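Local coordinates for putative XRE-family transcriptional regulator (Rhodococcus sp., PDB 2OFY), which probably binds DNA as a helix-turn-helix transcriptional regulator of the XRE family, at residues S29-A34 and I39-L44; T59-A64 and L69-V74. All blocks are in the same frame, centred on the assembly; numbering follows the deposited sequence.

Contact 1: residues S29-A34 and I39-L44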
ATOM      1  N   SER A  29      -1.509  19.746  11.896  1.00 17.36           N
ATOM      2  CA  SER A  29      -2.551  19.228  12.740  1.00 16.59           C
ATOM      3  C   SER A  29      -2.950  17.796  12.349  1.00 17.99           C
ATOM      4  O   SER A  29      -3.130  17.507  11.164  1.00 16.37           O
ATOM      5  CB  SER A  29      -3.771  20.141  12.552  1.00 16.28           C
ATOM      6  OG  SER A  29      -4.941  19.513  12.992  1.00 17.18           O
HETATM    7  N   MSE A  30      -3.150  16.915  13.325  1.00 18.66           N
HETATM    8  CA  MSE A  30      -3.727  15.595  12.979  1.00 23.22           C
HETATM    9  C   MSE A  30      -5.113  15.717  12.347  1.00 19.31           C
HETATM   10  O   MSE A  30      -5.477  14.947  11.446  1.00 17.33           O
HETATM   11  CB  MSE A  30      -3.821  14.700  14.195  1.00 22.28           C
HETATM   12  CG  MSE A  30      -2.471  14.289  14.763  1.00 24.00           C
HETATM   13 SE   MSE A  30      -2.873  13.005  16.190  1.00 40.86          SE
HETATM   14  CE  MSE A  30      -3.030  11.698  14.942  1.00 21.09           C
ATOM     15  N   VAL A  31      -5.901  16.686  12.805  1.00 17.53           N
ATOM     16  CA  VAL A  31      -7.267  16.813  12.285  1.00 16.89           C
ATOM     17  C   VAL A  31      -7.182  17.234  10.836  1.00 16.34           C
ATOM     18  O   VAL A  31      -7.899  16.719   9.988  1.00 16.66           O
ATOM     19  CB  VAL A  31      -8.068  17.886  13.047  1.00 17.61           C
ATOM     20  CG1 VAL A  31      -9.426  18.095  12.355  1.00 16.12           C
ATOM     21  CG2 VAL A  31      -8.238  17.452  14.500  1.00 17.83           C
ATOM     22  N   THR A  32      -6.316  18.191  10.547  1.00 14.97           N
ATOM     23  CA  THR A  32      -6.234  18.654   9.184  1.00 16.11           C
ATOM     24  C   THR A  32      -5.763  17.535   8.231  1.00 16.54           C
ATOM     25  O   THR A  32      -6.350  17.309   7.166  1.00 16.37           O
ATOM     26  CB  THR A  32      -5.336  19.846   9.106  1.00 16.57           C
ATOM     27  OG1 THR A  32      -5.883  20.872   9.972  1.00 17.84           O
ATOM     28  CG2 THR A  32      -5.267  20.319   7.701  1.00 18.62           C
ATOM     29  N   VAL A  33      -4.702  16.865   8.635  1.00 15.59           N
ATOM     30  CA  VAL A  33      -4.201  15.690   7.867  1.00 14.69           C
ATOM     31  C   VAL A  33      -5.346  14.662   7.638  1.00 15.74           C
ATOM     32  O   VAL A  33      -5.605  14.273   6.506  1.00 16.39           O
ATOM     33  CB  VAL A  33      -2.942  15.067   8.481  1.00 16.22           C
ATOM     34  CG1 VAL A  33      -2.548  13.825   7.585  1.00 14.77           C
ATOM     35  CG2 VAL A  33      -1.796  16.090   8.501  1.00 16.63           C
ATOM     36  N   ALA A  34      -6.026  14.239   8.718  1.00 15.51           N
ATOM     37  CA  ALA A  34      -7.106  13.235   8.653  1.00 16.02           C
ATOM     38  C   ALA A  34      -8.223  13.722   7.728  1.00 16.30           C
ATOM     39  O   ALA A  34      -8.671  12.990   6.821  1.00 18.74           O
ATOM     40  CB  ALA A  34      -7.656  12.986  10.052  1.00 15.20           C
ATOM     41  N   ILE A  39      -9.854  10.445   6.294  1.00 17.40           N
ATOM     42  CA  ILE A  39      -9.878   9.391   7.307  1.00 17.36           C
ATOM     43  C   ILE A  39     -10.179   9.952   8.687  1.00 17.13           C
ATOM     44  O   ILE A  39     -10.251  11.186   8.855  1.00 17.80           O
ATOM     45  CB  ILE A  39      -8.544   8.621   7.332  1.00 17.58           C
ATOM     46  CG1 ILE A  39      -7.369   9.534   7.744  1.00 17.70           C
ATOM     47  CG2 ILE A  39      -8.295   7.902   5.963  1.00 18.35           C
ATOM     48  CD1 ILE A  39      -6.024   8.734   8.052  1.00 17.98           C
ATOM     49  N   SER A  40     -10.361   9.086   9.685  1.00 17.03           N
ATOM     50  CA  SER A  40     -10.576   9.611  11.032  1.00 16.95           C
ATOM     51  C   SER A  40      -9.255   9.911  11.721  1.00 16.21           C
ATOM     52  O   SER A  40      -8.217   9.324  11.380  1.00 15.79           O
ATOM     53  CB  SER A  40     -11.331   8.613  11.892  1.00 16.81           C
ATOM     54  OG  SER A  40     -10.587   7.414  11.999  1.00 16.95           O
ATOM     55  N   VAL A  41      -9.328  10.769  12.744  1.00 16.97           N
ATOM     56  CA  VAL A  41      -8.109  11.022  13.562  1.00 18.17           C
ATOM     57  C   VAL A  41      -7.713   9.709  14.265  1.00 17.88           C
ATOM     58  O   VAL A  41      -6.502   9.389  14.359  1.00 17.40           O
ATOM     59  CB  VAL A  41      -8.317  12.147  14.574  1.00 18.17           C
ATOM     60  CG1 VAL A  41      -7.327  12.042  15.751  1.00 19.29           C
ATOM     61  CG2 VAL A  41      -8.203  13.483  13.878  1.00 19.09           C
ATOM     62  N   GLU A  42      -8.720   8.951  14.716  1.00 17.31           N
ATOM     63  CA  GLU A  42      -8.416   7.651  15.297  1.00 18.59           C
ATOM     64  C   GLU A  42      -7.603   6.756  14.366  1.00 17.15           C
ATOM     65  O   GLU A  42      -6.620   6.166  14.790  1.00 16.18           O
ATOM     66  CB  GLU A  42      -9.651   6.909  15.882  1.00 18.21           C
ATOM     67  CG  GLU A  42      -9.720   7.149  17.411  1.00 26.27           C
ATOM     68  CD  GLU A  42      -8.321   7.349  18.044  1.00 32.63           C
ATOM     69  OE1 GLU A  42      -8.120   8.357  18.782  1.00 33.11           O
ATOM     70  OE2 GLU A  42      -7.398   6.533  17.741  1.00 37.92           O
ATOM     71  N   THR A  43      -7.987   6.688  13.099  1.00 16.51           N
ATOM     72  CA  THR A  43      -7.218   5.902  12.135  1.00 16.24           C
ATOM     73  C   THR A  43      -5.780   6.432  11.975  1.00 15.96           C
ATOM     74  O   THR A  43      -4.817   5.638  12.022  1.00 14.70           O
ATOM     75  CB  THR A  43      -8.032   5.728  10.807  1.00 16.94           C
ATOM     76  OG1 THR A  43      -9.207   4.956  11.080  1.00 19.51           O
ATOM     77  CG2 THR A  43      -7.163   5.132   9.704  1.00 18.77           C
ATOM     78  N   LEU A  44      -5.631   7.755  11.848  1.00 14.49           N
ATOM     79  CA  LEU A  44      -4.294   8.355  11.632  1.00 15.38           C
ATOM     80  C   LEU A  44      -3.425   8.074  12.864  1.00 14.67           C
ATOM     81  O   LEU A  44      -2.276   7.667  12.718  1.00 14.03           O
ATOM     82  CB  LEU A  44      -4.432   9.850  11.428  1.00 15.58           C
ATOM     83  CG  LEU A  44      -3.086  10.513  11.124  1.00 15.53           C
ATOM     84  CD1 LEU A  44      -2.359   9.830   9.975  1.00 20.63           C
ATOM     85  CD2 LEU A  44      -3.331  12.016  10.889  1.00 17.67           C
TER
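Leu44 reaches from helix 41-48 into the first turn of helix 30-37; CG anti to the backbone N (chi1 -177°) directs the branch at that helix, where CD2 meets Met30 O and Val33 CG1. CD2 lies 3.8 Å from Val33 CG1, the two side chains meeting nearly at right angles. The Met30 carbonyl is already engaged by Ala34 N within its own helix, so the methyl packs beside a satisfied acceptor. Selenomethionine Met30 also meets the leucine through its side chain, which bends at chi3 (82°) and brings the terminal CE to 4.0 Å from Leu44 CG, crossing it at a slant. Val41 turns its CG2 branch to the preceding helix, where the methyl sits 3.8 Å from Val31 CA, 4.0 Å from Val31 CG2 and 3.9 Å from Ala34 CB. The small Ala34 thus lets the chain pass close by, its CB 3.4 Å from Ile39 O, while Ile39 CG1 lies alongside its CA and carbonyl. Here the backbone adds a nearly straight bond, Ile39 N to Ala34 O at 2.9 Å, with the donor tilted out of the carbonyl plane. Both helices begin at a serine N-cap: Ser29 OG accepts from Thr32 N, and weakly from Val31 N, and Ser40 OG accepts from Thr43 N. Arg25 of helix 8-25 touches Met30 and Val33. Two short helices joined by a tight turn, with an alanine packed against the turn and Val41, form the helix-turn-helix motif of XRE-family regulators, in which the second helix is generally the one that reads DNA.

Contact 2: residues T59-A64 and L69-V74; sequences TIAAVA and LSLDDV
Leu71 packs its two methyls on Ile60, Ala61 and Ala64 of helix 57-66. The leucine holds CG anti to its carbonyl carbon (chi1 -69°), and its two methyls divide the work. CD2 presses on Ala64 CB at 3.5 Å, tighter than ordinary van der Waals contact, and also meets Ile60 CG2 at 4.1 Å, the isoleucine and leucine side chains lying aslant. CD1 settles on Ala61, 3.9 Å from its CB and about as near its CA. With an alanine in place of Leu71, Ile60 CG2 and Ala61 CB would probably lose their partner in helix 71-75 and a gap would open beside Ala64.

Leu69 contributes less through its side chain: its CB sits 3.6 Å from Ala64 O, while its side chain also packs on Leu21 and Ala24 of helix 8-25.

The single hydrogen bond across the contact is between backbone atoms, Leu69 N to Ala64 O at 2.9 Å and 164°, its donor tilted 32° from the carbonyl plane. It pins the start of the second segment to the helix that precedes it.

No polar side chain takes part across the contact. Ser70 caps helix 71-75, its OG accepting weakly from Asp72 N and Asp73 N, and it also bonds Asp72 of the second subunit. Asp72 in turn binds Leu71 N and Ser70 OG of that subunit, and the two copies of Leu71 touch.

Within the chain, then, the contact is apolar apart from one backbone bond; at the subunit interface the bonds of Asp72, Ser70 OG and Leu71 N add to apolar packing, and Leu71 serves both, consistent with a dimer contact built on this helix start.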
ATOM      1  N   THR A  59      -5.271   4.083   1.872  1.00 20.22           N
ATOM      2  CA  THR A  59      -5.149   4.998   3.033  1.00 21.47           C
ATOM      3  C   THR A  59      -3.759   5.612   3.159  1.00 21.21           C
ATOM      4  O   THR A  59      -3.643   6.835   3.334  1.00 20.83           O
ATOM      5  CB  THR A  59      -5.570   4.308   4.297  1.00 22.25           C
ATOM      6  OG1 THR A  59      -6.935   3.875   4.099  1.00 24.76           O
ATOM      7  CG2 THR A  59      -5.461   5.280   5.495  1.00 23.30           C
ATOM      8  N   ILE A  60      -2.729   4.784   3.029  1.00 18.93           N
ATOM      9  CA  ILE A  60      -1.367   5.294   3.140  1.00 18.53           C
ATOM     10  C   ILE A  60      -1.095   6.264   1.965  1.00 18.73           C
ATOM     11  O   ILE A  60      -0.462   7.333   2.142  1.00 20.24           O
ATOM     12  CB  ILE A  60      -0.367   4.154   3.210  1.00 19.57           C
ATOM     13  CG1 ILE A  60      -0.624   3.279   4.453  1.00 19.01           C
ATOM     14  CG2 ILE A  60       1.034   4.680   3.151  1.00 19.80           C
ATOM     15  CD1 ILE A  60      -0.649   4.037   5.807  1.00 20.73           C
ATOM     16  N   ALA A  61      -1.569   5.887   0.773  1.00 18.35           N
ATOM     17  CA  ALA A  61      -1.446   6.751  -0.376  1.00 17.92           C
ATOM     18  C   ALA A  61      -2.085   8.118  -0.119  1.00 18.84           C
ATOM     19  O   ALA A  61      -1.560   9.117  -0.504  1.00 19.23           O
ATOM     20  CB  ALA A  61      -2.096   6.067  -1.601  1.00 18.35           C
ATOM     21  N   ALA A  62      -3.259   8.144   0.499  1.00 17.34           N
ATOM     22  CA  ALA A  62      -3.973   9.398   0.658  1.00 19.53           C
ATOM     23  C   ALA A  62      -3.216  10.253   1.664  1.00 18.64           C
ATOM     24  O   ALA A  62      -3.158  11.474   1.524  1.00 18.38           O
ATOM     25  CB  ALA A  62      -5.389   9.128   1.118  1.00 20.39           C
ATOM     26  N   VAL A  63      -2.722   9.622   2.716  1.00 18.88           N
ATOM     27  CA  VAL A  63      -2.038  10.398   3.780  1.00 19.57           C
ATOM     28  C   VAL A  63      -0.724  10.926   3.174  1.00 19.29           C
ATOM     29  O   VAL A  63      -0.357  12.100   3.339  1.00 20.45           O
ATOM     30  CB  VAL A  63      -1.771   9.576   5.018  1.00 19.77           C
ATOM     31  CG1 VAL A  63      -0.764  10.322   5.984  1.00 21.99           C
ATOM     32  CG2 VAL A  63      -3.091   9.190   5.705  1.00 19.70           C
ATOM     33  N   ALA A  64      -0.010  10.078   2.468  1.00 19.82           N
ATOM     34  CA  ALA A  64       1.260  10.511   1.826  1.00 21.14           C
ATOM     35  C   ALA A  64       1.045  11.681   0.898  1.00 21.05           C
ATOM     36  O   ALA A  64       1.821  12.664   0.907  1.00 21.38           O
ATOM     37  CB  ALA A  64       1.968   9.294   1.075  1.00 20.10           C
ATOM     38  N   LEU A  69       4.506  13.524   0.367  1.00 19.96           N
ATOM     39  CA  LEU A  69       5.513  12.523   0.658  1.00 22.74           C
ATOM     40  C   LEU A  69       5.433  11.478  -0.469  1.00 24.68           C
ATOM     41  O   LEU A  69       4.339  11.095  -0.863  1.00 22.69           O
ATOM     42  CB  LEU A  69       5.172  11.983   2.042  1.00 23.29           C
ATOM     43  CG  LEU A  69       5.984  10.908   2.687  1.00 23.51           C
ATOM     44  CD1 LEU A  69       7.397  11.433   2.986  1.00 22.49           C
ATOM     45  CD2 LEU A  69       5.268  10.358   3.982  1.00 21.48           C
ATOM     46  N   SER A  70       6.575  11.101  -1.060  1.00 29.57           N
ATOM     47  CA  SER A  70       6.566  10.075  -2.107  1.00 30.90           C
ATOM     48  C   SER A  70       6.487   8.682  -1.491  1.00 32.63           C
ATOM     49  O   SER A  70       7.245   8.373  -0.571  1.00 33.48           O
ATOM     50  CB  SER A  70       7.846  10.159  -2.965  1.00 33.58           C
ATOM     51  OG  SER A  70       8.075   8.957  -3.705  1.00 35.36           O
ATOM     52  N   LEU A  71       5.561   7.864  -1.987  1.00 31.25           N
ATOM     53  CA  LEU A  71       5.409   6.463  -1.515  1.00 31.90           C
ATOM     54  C   LEU A  71       6.677   5.651  -1.777  1.00 32.41           C
ATOM     55  O   LEU A  71       6.961   4.739  -1.024  1.00 32.37           O
ATOM     56  CB  LEU A  71       4.242   5.802  -2.214  1.00 31.08           C
ATOM     57  CG  LEU A  71       2.857   6.355  -1.809  1.00 30.49           C
ATOM     58  CD1 LEU A  71       1.702   5.746  -2.568  1.00 29.38           C
ATOM     59  CD2 LEU A  71       2.626   6.188  -0.318  1.00 32.41           C
ATOM     60  N   ASP A  72       7.397   5.953  -2.851  1.00 32.41           N
ATOM     61  CA  ASP A  72       8.657   5.237  -3.128  1.00 33.60           C
ATOM     62  C   ASP A  72       9.692   5.555  -2.081  1.00 35.30           C
ATOM     63  O   ASP A  72      10.434   4.644  -1.661  1.00 34.64           O
ATOM     64  CB  ASP A  72       9.162   5.591  -4.515  1.00 34.07           C
ATOM     65  CG  ASP A  72       8.200   5.144  -5.519  1.00 39.10           C
ATOM     66  OD1 ASP A  72       8.047   3.902  -5.650  1.00 39.27           O
ATOM     67  OD2 ASP A  72       7.470   6.019  -6.034  1.00 41.26           O
ATOM     68  N   ASP A  73       9.716   6.821  -1.633  1.00 34.48           N
ATOM     69  CA  ASP A  73      10.650   7.215  -0.579  1.00 35.02           C
ATOM     70  C   ASP A  73      10.298   6.490   0.727  1.00 34.57           C
ATOM     71  O   ASP A  73      11.157   6.063   1.472  1.00 35.27           O
ATOM     72  CB  ASP A  73      10.668   8.724  -0.381  1.00 34.59           C
ATOM     73  CG  ASP A  73      11.319   9.483  -1.558  1.00 37.30           C
ATOM     74  OD1 ASP A  73      12.140   8.907  -2.311  1.00 34.03           O
ATOM     75  OD2 ASP A  73      10.978  10.694  -1.701  1.00 35.86           O
ATOM     76  N   VAL A  74       9.014   6.332   0.975  1.00 34.93           N
ATOM     77  CA  VAL A  74       8.535   5.664   2.192  1.00 33.56           C
ATOM     78  C   VAL A  74       8.832   4.149   2.149  1.00 34.81           C
ATOM     79  O   VAL A  74       9.385   3.617   3.106  1.00 34.86           O
ATOM     80  CB  VAL A  74       7.026   5.910   2.338  1.00 34.53           C
ATOM     81  CG1 VAL A  74       6.348   4.934   3.357  1.00 36.13           C
ATOM     82  CG2 VAL A  74       6.786   7.391   2.762  1.00 34.18           C
TER

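In the fold
Contacts 1 and 2 lie in series along the chain, their centres about 15 Å apart, and each joins a helix to the next one through a short connection closed by a backbone bond from N-H to an alanine carbonyl. Contact 1 is only partly buried and sits farther from the centre of the chain, with no other subunit touching it; contact 2 is buried, yet its second helix also faces the partner subunit through polar groups and Leu71. Different helices are paired, but the two contacts meet where Ile39 packs on Val63 and Thr59, and Val33 on Val63, so helix 57-66 packs behind the helix-turn-helix and links the two contacts.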